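Local coordinates for hypothetical protein PAE2307 (Pyrobaculum aerophilum, PDB 1WVQ), which probably acts as an adenosine-specific kinase and carries a phosphorylated histidine, at residues A[111-123]-A[131-143]. Sequence-based numbering, arbitrary orientation.
With PO4 (phosphate ion), chain D.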
ATOM      1  N   ARG A 111     -14.646  -3.768   1.042  1.00  8.34           N
ATOM      2  CA  ARG A 111     -14.702  -4.990   1.842  1.00  8.57           C
ATOM      3  C   ARG A 111     -14.465  -6.242   1.008  1.00  7.99           C
ATOM      4  O   ARG A 111     -14.801  -6.284  -0.165  1.00  8.46           O
ATOM      5  CB  ARG A 111     -16.082  -5.144   2.504  1.00  9.87           C
ATOM      6  CG  ARG A 111     -16.681  -3.864   3.054  1.00 10.49           C
ATOM      7  CD  ARG A 111     -18.107  -4.085   3.540  1.00 10.06           C
ATOM      8  NE  ARG A 111     -18.148  -4.808   4.810  1.00  9.76           N
ATOM      9  CZ  ARG A 111     -19.268  -5.205   5.400  1.00  8.72           C
ATOM     10  NH1 ARG A 111     -20.439  -4.953   4.833  1.00 10.41           N
ATOM     11  NH2 ARG A 111     -19.218  -5.849   6.558  1.00  8.24           N
ATOM     12  N   ILE A 112     -13.875  -7.257   1.629  1.00  8.14           N
ATOM     13  CA  ILE A 112     -13.675  -8.550   0.982  1.00  9.05           C
ATOM     14  C   ILE A 112     -14.189  -9.534   2.029  1.00  9.72           C
ATOM     15  O   ILE A 112     -13.565  -9.716   3.068  1.00 10.85           O
ATOM     16  CB  ILE A 112     -12.191  -8.837   0.665  1.00  9.01           C
ATOM     17  CG1 ILE A 112     -11.679  -7.832  -0.373  1.00  9.93           C
ATOM     18  CG2 ILE A 112     -12.046 -10.267   0.144  1.00 10.87           C
ATOM     19  CD1 ILE A 112     -10.224  -8.038  -0.770  1.00 10.50           C
ATOM     20  N   PHE A 113     -15.343 -10.139   1.756  1.00  9.35           N
ATOM     21  CA  PHE A 113     -15.982 -11.073   2.684  1.00  9.51           C
ATOM     22  C   PHE A 113     -15.331 -12.448   2.741  1.00  9.45           C
ATOM     23  O   PHE A 113     -15.347 -13.107   3.782  1.00 10.04           O
ATOM     24  CB  PHE A 113     -17.462 -11.251   2.312  1.00 10.26           C
ATOM     25  CG  PHE A 113     -18.266  -9.979   2.366  1.00  8.53           C
ATOM     26  CD1 PHE A 113     -18.487  -9.330   3.579  1.00  9.58           C
ATOM     27  CD2 PHE A 113     -18.819  -9.440   1.206  1.00  8.51           C
ATOM     28  CE1 PHE A 113     -19.243  -8.160   3.643  1.00  8.91           C
ATOM     29  CE2 PHE A 113     -19.579  -8.268   1.259  1.00  9.24           C
ATOM     30  CZ  PHE A 113     -19.792  -7.629   2.482  1.00  9.48           C
ATOM     31  N   ALA A 114     -14.769 -12.885   1.621  1.00  8.99           N
ATOM     32  CA  ALA A 114     -14.149 -14.195   1.575  1.00  9.53           C
ATOM     33  C   ALA A 114     -13.303 -14.426   0.336  1.00  9.25           C
ATOM     34  O   ALA A 114     -13.555 -13.860  -0.725  1.00  8.97           O
ATOM     35  CB  ALA A 114     -15.232 -15.277   1.654  1.00 11.99           C
ATOM     36  N   ALA A 115     -12.292 -15.273   0.501  1.00  9.13           N
ATOM     37  CA  ALA A 115     -11.399 -15.698  -0.570  1.00  9.08           C
ATOM     38  C   ALA A 115     -11.215 -17.157  -0.183  1.00  9.37           C
ATOM     39  O   ALA A 115     -10.557 -17.462   0.810  1.00 11.08           O
ATOM     40  CB  ALA A 115     -10.073 -14.946  -0.510  1.00  9.47           C
ATOM     41  N   THR A 116     -11.804 -18.067  -0.949  1.00  9.72           N
ATOM     42  CA  THR A 116     -11.722 -19.465  -0.573  1.00 10.90           C
ATOM     43  C   THR A 116     -12.099 -20.430  -1.686  1.00 11.32           C
ATOM     44  O   THR A 116     -12.601 -20.037  -2.743  1.00 10.84           O
ATOM     45  CB  THR A 116     -12.662 -19.712   0.630  1.00 11.10           C
ATOM     46  OG1 THR A 116     -12.435 -21.014   1.185  1.00 11.37           O
ATOM     47  CG2 THR A 116     -14.120 -19.602   0.185  1.00 12.29           C
ATOM     48  N   ALA A 117     -11.840 -21.706  -1.432  1.00 13.21           N
ATOM     49  CA  ALA A 117     -12.173 -22.763  -2.372  1.00 14.60           C
ATOM     50  C   ALA A 117     -12.971 -23.818  -1.614  1.00 16.07           C
ATOM     51  O   ALA A 117     -13.280 -24.880  -2.153  1.00 15.36           O
ATOM     52  CB  ALA A 117     -10.903 -23.373  -2.962  1.00 15.36           C
ATOM     53  N   ASN A 118     -13.312 -23.503  -0.366  1.00 16.38           N
ATOM     54  CA  ASN A 118     -14.074 -24.400   0.512  1.00 17.04           C
ATOM     55  C   ASN A 118     -15.572 -24.254   0.383  1.00 18.13           C
ATOM     56  O   ASN A 118     -16.066 -23.300  -0.218  1.00 18.01           O
ATOM     57  CB  ASN A 118     -13.779 -24.108   1.985  1.00 18.77           C
ATOM     58  CG  ASN A 118     -12.350 -24.314   2.343  1.00 17.76           C
ATOM     59  OD1 ASN A 118     -11.717 -25.248   1.865  1.00 19.91           O
ATOM     60  ND2 ASN A 118     -11.824 -23.451   3.203  1.00 15.78           N
ATOM     61  N   PRO A 119     -16.323 -25.212   0.953  1.00 17.60           N
ATOM     62  CA  PRO A 119     -17.778 -25.107   0.889  1.00 17.40           C
ATOM     63  C   PRO A 119     -18.009 -23.747   1.549  1.00 16.28           C
ATOM     64  O   PRO A 119     -17.343 -23.406   2.529  1.00 15.54           O
ATOM     65  CB  PRO A 119     -18.237 -26.268   1.762  1.00 17.68           C
ATOM     66  CG  PRO A 119     -17.204 -27.300   1.481  1.00 18.43           C
ATOM     67  CD  PRO A 119     -15.913 -26.508   1.527  1.00 18.01           C
ATOM     68  N   LEU A 120     -18.932 -22.967   1.013  1.00 15.19           N
ATOM     69  CA  LEU A 120     -19.162 -21.634   1.539  1.00 14.04           C
ATOM     70  C   LEU A 120     -20.621 -21.212   1.457  1.00 13.66           C
ATOM     71  O   LEU A 120     -21.329 -21.561   0.513  1.00 13.55           O
ATOM     72  CB  LEU A 120     -18.293 -20.652   0.747  1.00 13.49           C
ATOM     73  CG  LEU A 120     -18.434 -19.139   0.929  1.00 12.96           C
ATOM     74  CD1 LEU A 120     -17.803 -18.684   2.237  1.00 13.96           C
ATOM     75  CD2 LEU A 120     -17.756 -18.456  -0.248  1.00 14.18           C
ATOM     76  N   LYS A 121     -21.060 -20.465   2.462  1.00 13.42           N
ATOM     77  CA  LYS A 121     -22.420 -19.945   2.511  1.00 14.85           C
ATOM     78  C   LYS A 121     -22.319 -18.453   2.785  1.00 14.08           C
ATOM     79  O   LYS A 121     -21.414 -18.001   3.489  1.00 13.93           O
ATOM     80  CB  LYS A 121     -23.226 -20.591   3.644  1.00 17.28           C
ATOM     81  CG  LYS A 121     -23.322 -22.104   3.601  1.00 20.88           C
ATOM     82  CD  LYS A 121     -24.268 -22.575   2.517  1.00 22.81           C
ATOM     83  CE  LYS A 121     -24.550 -24.066   2.657  1.00 24.98           C
ATOM     84  NZ  LYS A 121     -25.548 -24.519   1.660  1.00 25.55           N
ATOM     85  N   VAL A 122     -23.241 -17.686   2.217  1.00 12.90           N
ATOM     86  CA  VAL A 122     -23.267 -16.250   2.438  1.00 12.99           C
ATOM     87  C   VAL A 122     -24.557 -15.958   3.178  1.00 12.98           C
ATOM     88  O   VAL A 122     -25.618 -16.427   2.773  1.00 13.55           O
ATOM     89  CB  VAL A 122     -23.284 -15.456   1.111  1.00 12.91           C
ATOM     90  CG1 VAL A 122     -23.357 -13.966   1.397  1.00 11.55           C
ATOM     91  CG2 VAL A 122     -22.050 -15.773   0.298  1.00 12.57           C
ATOM     92  N   ILE A 123     -24.466 -15.211   4.272  1.00 11.86           N
ATOM     93  CA  ILE A 123     -25.653 -14.857   5.038  1.00 12.58           C
ATOM     94  C   ILE A 123     -26.112 -13.486   4.571  1.00 11.73           C
ATOM     95  O   ILE A 123     -25.364 -12.510   4.643  1.00 11.64           O
ATOM     96  CB  ILE A 123     -25.371 -14.795   6.552  1.00 13.77           C
ATOM     97  CG1 ILE A 123     -24.767 -16.119   7.030  1.00 14.01           C
ATOM     98  CG2 ILE A 123     -26.679 -14.513   7.310  1.00 13.06           C
ATOM     99  CD1 ILE A 123     -24.317 -16.093   8.471  1.00 15.93           C
ATOM    100  N   ARG A 131     -34.114  -4.614  -0.770  1.00 11.95           N
ATOM    101  CA  ARG A 131     -33.086  -3.948   0.026  1.00 12.14           C
ATOM    102  C   ARG A 131     -32.384  -5.046   0.825  1.00 12.49           C
ATOM    103  O   ARG A 131     -32.865  -5.462   1.882  1.00 13.03           O
ATOM    104  CB  ARG A 131     -33.707  -2.925   0.980  1.00 13.62           C
ATOM    105  CG  ARG A 131     -34.438  -1.769   0.298  1.00 16.67           C
ATOM    106  CD  ARG A 131     -33.525  -0.973  -0.615  1.00 18.80           C
ATOM    107  NE  ARG A 131     -32.348  -0.461   0.076  1.00 22.69           N
ATOM    108  CZ  ARG A 131     -32.369   0.484   1.013  1.00 23.67           C
ATOM    109  NH1 ARG A 131     -33.517   1.041   1.390  1.00 23.35           N
ATOM    110  NH2 ARG A 131     -31.229   0.879   1.568  1.00 25.57           N
ATOM    111  N   ARG A 132     -31.244  -5.508   0.313  1.00 11.25           N
ATOM    112  CA  ARG A 132     -30.483  -6.586   0.937  1.00 11.72           C
ATOM    113  C   ARG A 132     -29.014  -6.242   1.187  1.00 11.08           C
ATOM    114  O   ARG A 132     -28.429  -5.410   0.495  1.00 11.79           O
ATOM    115  CB  ARG A 132     -30.572  -7.837   0.052  1.00 12.46           C
ATOM    116  CG  ARG A 132     -31.992  -8.376  -0.106  1.00 13.09           C
ATOM    117  CD  ARG A 132     -32.156  -9.174  -1.398  1.00 12.51           C
ATOM    118  NE  ARG A 132     -31.342 -10.390  -1.439  1.00 14.48           N
ATOM    119  CZ  ARG A 132     -31.684 -11.545  -0.879  1.00 15.51           C
ATOM    120  NH1 ARG A 132     -32.836 -11.652  -0.226  1.00 15.58           N
ATOM    121  NH2 ARG A 132     -30.879 -12.600  -0.977  1.00 15.25           N
ATOM    122  N   GLY A 133     -28.427  -6.897   2.185  1.00 10.86           N
ATOM    123  CA  GLY A 133     -27.034  -6.664   2.513  1.00 11.62           C
ATOM    124  C   GLY A 133     -26.400  -7.925   3.068  1.00 11.15           C
ATOM    125  O   GLY A 133     -27.092  -8.800   3.594  1.00 11.18           O
ATOM    126  N   VAL A 134     -25.082  -8.024   2.952  1.00 11.35           N
ATOM    127  CA  VAL A 134     -24.365  -9.191   3.447  1.00 11.08           C
ATOM    128  C   VAL A 134     -24.047  -9.069   4.932  1.00 11.63           C
ATOM    129  O   VAL A 134     -23.396  -8.119   5.363  1.00 12.04           O
ATOM    130  CB  VAL A 134     -23.045  -9.398   2.668  1.00 10.70           C
ATOM    131  CG1 VAL A 134     -22.235 -10.528   3.291  1.00 10.82           C
ATOM    132  CG2 VAL A 134     -23.349  -9.710   1.212  1.00 10.92           C
ATOM    133  N   VAL A 135     -24.514 -10.039   5.709  1.00 12.35           N
ATOM    134  CA  VAL A 135     -24.272 -10.064   7.147  1.00 13.37           C
ATOM    135  C   VAL A 135     -22.914 -10.702   7.419  1.00 14.43           C
ATOM    136  O   VAL A 135     -22.156 -10.235   8.268  1.00 17.14           O
ATOM    137  CB  VAL A 135     -25.361 -10.881   7.888  1.00 14.78           C
ATOM    138  CG1 VAL A 135     -24.961 -11.096   9.347  1.00 15.89           C
ATOM    139  CG2 VAL A 135     -26.694 -10.159   7.802  1.00 16.95           C
ATOM    140  N   GLY A 136     -22.613 -11.764   6.686  1.00 12.67           N
ATOM    141  CA  GLY A 136     -21.346 -12.446   6.867  1.00 13.01           C
ATOM    142  C   GLY A 136     -21.272 -13.676   5.993  1.00 12.59           C
ATOM    143  O   GLY A 136     -22.090 -13.860   5.091  1.00 12.11           O
ATOM    144  N   VAL A 137     -20.282 -14.516   6.255  1.00 11.25           N
ATOM    145  CA  VAL A 137     -20.101 -15.740   5.492  1.00 11.49           C
ATOM    146  C   VAL A 137     -19.731 -16.883   6.420  1.00 11.15           C
ATOM    147  O   VAL A 137     -19.288 -16.670   7.549  1.00 12.12           O
ATOM    148  CB  VAL A 137     -18.961 -15.609   4.451  1.00 10.37           C
ATOM    149  CG1 VAL A 137     -19.271 -14.505   3.462  1.00 11.34           C
ATOM    150  CG2 VAL A 137     -17.640 -15.343   5.159  1.00 11.29           C
ATOM    151  N   VAL A 138     -19.943 -18.097   5.931  1.00 11.87           N
ATOM    152  CA  VAL A 138     -19.590 -19.305   6.664  1.00 12.31           C
ATOM    153  C   VAL A 138     -18.585 -19.976   5.737  1.00 12.45           C
ATOM    154  O   VAL A 138     -18.957 -20.657   4.780  1.00 11.98           O
ATOM    155  CB  VAL A 138     -20.811 -20.215   6.882  1.00 13.02           C
ATOM    156  CG1 VAL A 138     -20.387 -21.466   7.630  1.00 14.64           C
ATOM    157  CG2 VAL A 138     -21.885 -19.460   7.663  1.00 16.23           C
ATOM    158  N   ASP A 139     -17.308 -19.747   6.024  1.00 12.03           N
ATOM    159  CA  ASP A 139     -16.203 -20.257   5.220  1.00 11.98           C
ATOM    160  C   ASP A 139     -15.697 -21.585   5.761  1.00 12.53           C
ATOM    161  O   ASP A 139     -15.022 -21.625   6.787  1.00 13.36           O
ATOM    162  CB  ASP A 139     -15.066 -19.226   5.228  1.00 13.61           C
ATOM    163  CG  ASP A 139     -14.003 -19.495   4.177  1.00 13.94           C
ATOM    164  OD1 ASP A 139     -13.948 -20.617   3.630  1.00 12.76           O
ATOM    165  OD2 ASP A 139     -13.203 -18.566   3.912  1.00 14.23           O
ATOM    166  N   GLY A 140     -16.037 -22.669   5.074  1.00 11.50           N
ATOM    167  CA  GLY A 140     -15.583 -23.976   5.506  1.00 12.14           C
ATOM    168  C   GLY A 140     -16.194 -24.442   6.809  1.00 13.32           C
ATOM    169  O   GLY A 140     -17.279 -24.007   7.200  1.00 13.49           O
ATOM    170  N   HIS A 141     -15.473 -25.322   7.494  1.00 13.17           N
ATOM    171  CA  HIS A 141     -15.958 -25.892   8.745  1.00 13.63           C
ATOM    172  C   HIS A 141     -15.199 -25.463   9.993  1.00 13.24           C
ATOM    173  O   HIS A 141     -14.094 -24.927   9.919  1.00 13.03           O
ATOM    174  CB  HIS A 141     -15.943 -27.415   8.636  1.00 14.88           C
ATOM    175  CG  HIS A 141     -16.903 -27.952   7.622  1.00 16.13           C
ATOM    176  ND1 HIS A 141     -18.095 -28.553   7.967  1.00 18.93           N
ATOM    177  CD2 HIS A 141     -16.860 -27.953   6.269  1.00 15.67           C
ATOM    178  CE1 HIS A 141     -18.744 -28.902   6.871  1.00 17.87           C
ATOM    179  NE2 HIS A 141     -18.017 -28.550   5.826  1.00 19.80           N
ATOM    180  N   SER A 142     -15.818 -25.722  11.141  1.00 13.19           N
ATOM    181  CA  SER A 142     -15.249 -25.393  12.440  1.00 13.49           C
ATOM    182  C   SER A 142     -14.024 -26.255  12.721  1.00 12.70           C
ATOM    183  O   SER A 142     -13.855 -27.318  12.127  1.00 12.89           O
ATOM    184  CB  SER A 142     -16.294 -25.613  13.533  1.00 13.92           C
ATOM    185  OG  SER A 142     -16.810 -26.936  13.497  1.00 18.99           O
ATOM    186  N   PRO A 143     -13.151 -25.804  13.633  1.00 13.11           N
ATOM    187  CA  PRO A 143     -11.942 -26.565  13.967  1.00 12.86           C
ATOM    188  C   PRO A 143     -12.250 -27.879  14.679  1.00 13.18           C
ATOM    189  O   PRO A 143     -13.148 -27.946  15.520  1.00 14.65           O
ATOM    190  CB  PRO A 143     -11.164 -25.615  14.879  1.00 13.61           C
ATOM    191  CG  PRO A 143     -11.684 -24.259  14.526  1.00 16.88           C
ATOM    192  CD  PRO A 143     -13.154 -24.499  14.316  1.00 13.32           C
TER
HETATM  193  P   PO4 D1200     -15.387  -6.345   6.918  1.00  8.70           P
HETATM  194  O1  PO4 D1200     -14.813  -7.337   5.967  1.00  9.78           O
HETATM  195  O2  PO4 D1200     -16.654  -6.880   7.491  1.00 10.93           O
HETATM  196  O3  PO4 D1200     -14.412  -6.092   8.015  1.00 10.72           O
HETATM  197  O4  PO4 D1200     -15.670  -5.076   6.196  1.00 10.54           O
HETATM  198  O   HOH W   1     -23.249  -5.470   4.735  1.00 10.02           O
HETATM  199  O   HOH W   2     -21.411  -7.477   7.363  1.00 17.12           O
HETATM  200  O   HOH W   3     -12.068 -16.080   3.608  1.00 11.76           O
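Val134 sits over one face of the Phe113 ring. Val134 CG1 lies 3.7 Å from the Phe113 ring centroid, only 7° off the normal, in a CH-pi contact, and Val134 CB meets Phe113 CZ. Arg111 NH1 lies at the edge of the same ring, whose CE1 stands over the centre of one face of the Arg111 guanidinium. Farther along, Val137 CG1 packs on Phe113 CB, while Val137 CB touches Leu120 CD1.

Asp139 reaches back to strand 111-116. Asp139 CB lies 4.1 Å from Leu120 CD1. CG stands anti to the backbone N (chi1 -167°), which carries the carboxylate over to Thr116, and Asp139 CG faces Thr116 OG1 at 3.7 Å. OD1 takes the Thr116 hydroxyl through its syn lone pair, Thr116 OG1 to Asp139 OD1 2.9 Å. OD2 lies near Thr116 CB, and a water bridges Asp139 OD2 and Ala115 N. Thr116 OG1 in turn accepts from Asn118 N at 3.1 Å, forming an ST turn where the chain leaves its strand. A valine in place of Thr116 would probably leave Asp139 OD1 without its hydroxyl donor and Asn118 N without its side-chain acceptor, loosening that turn. The amide of Asn118 continues to the phosphohistidine of the second subunit, ND2 being the donor.

Backbone bonds tie strand 120-123 to strand 131-139. Lys121 and Val138 form a hydrogen-bonded pair, with Val138 N 2.9 Å from Lys121 O. Val135 and Gly136 both face Ile123 in a classic beta bulge, where Val135 N lies 2.8 Å from Ile123 O. At the far end, two waters link the Arg111 guanidinium to Val134 O. Arg111 NE and NH2 also hold a phosphate ion, which is shared with Arg111 of the second and third subunits.

Strands 120-128 and 131-139 make an antiparallel beta hairpin with a classic bulge; the face bearing Leu120, Val122, Val137 and Asp139 packs against strand 111-116, outermost in its sheet within this chain.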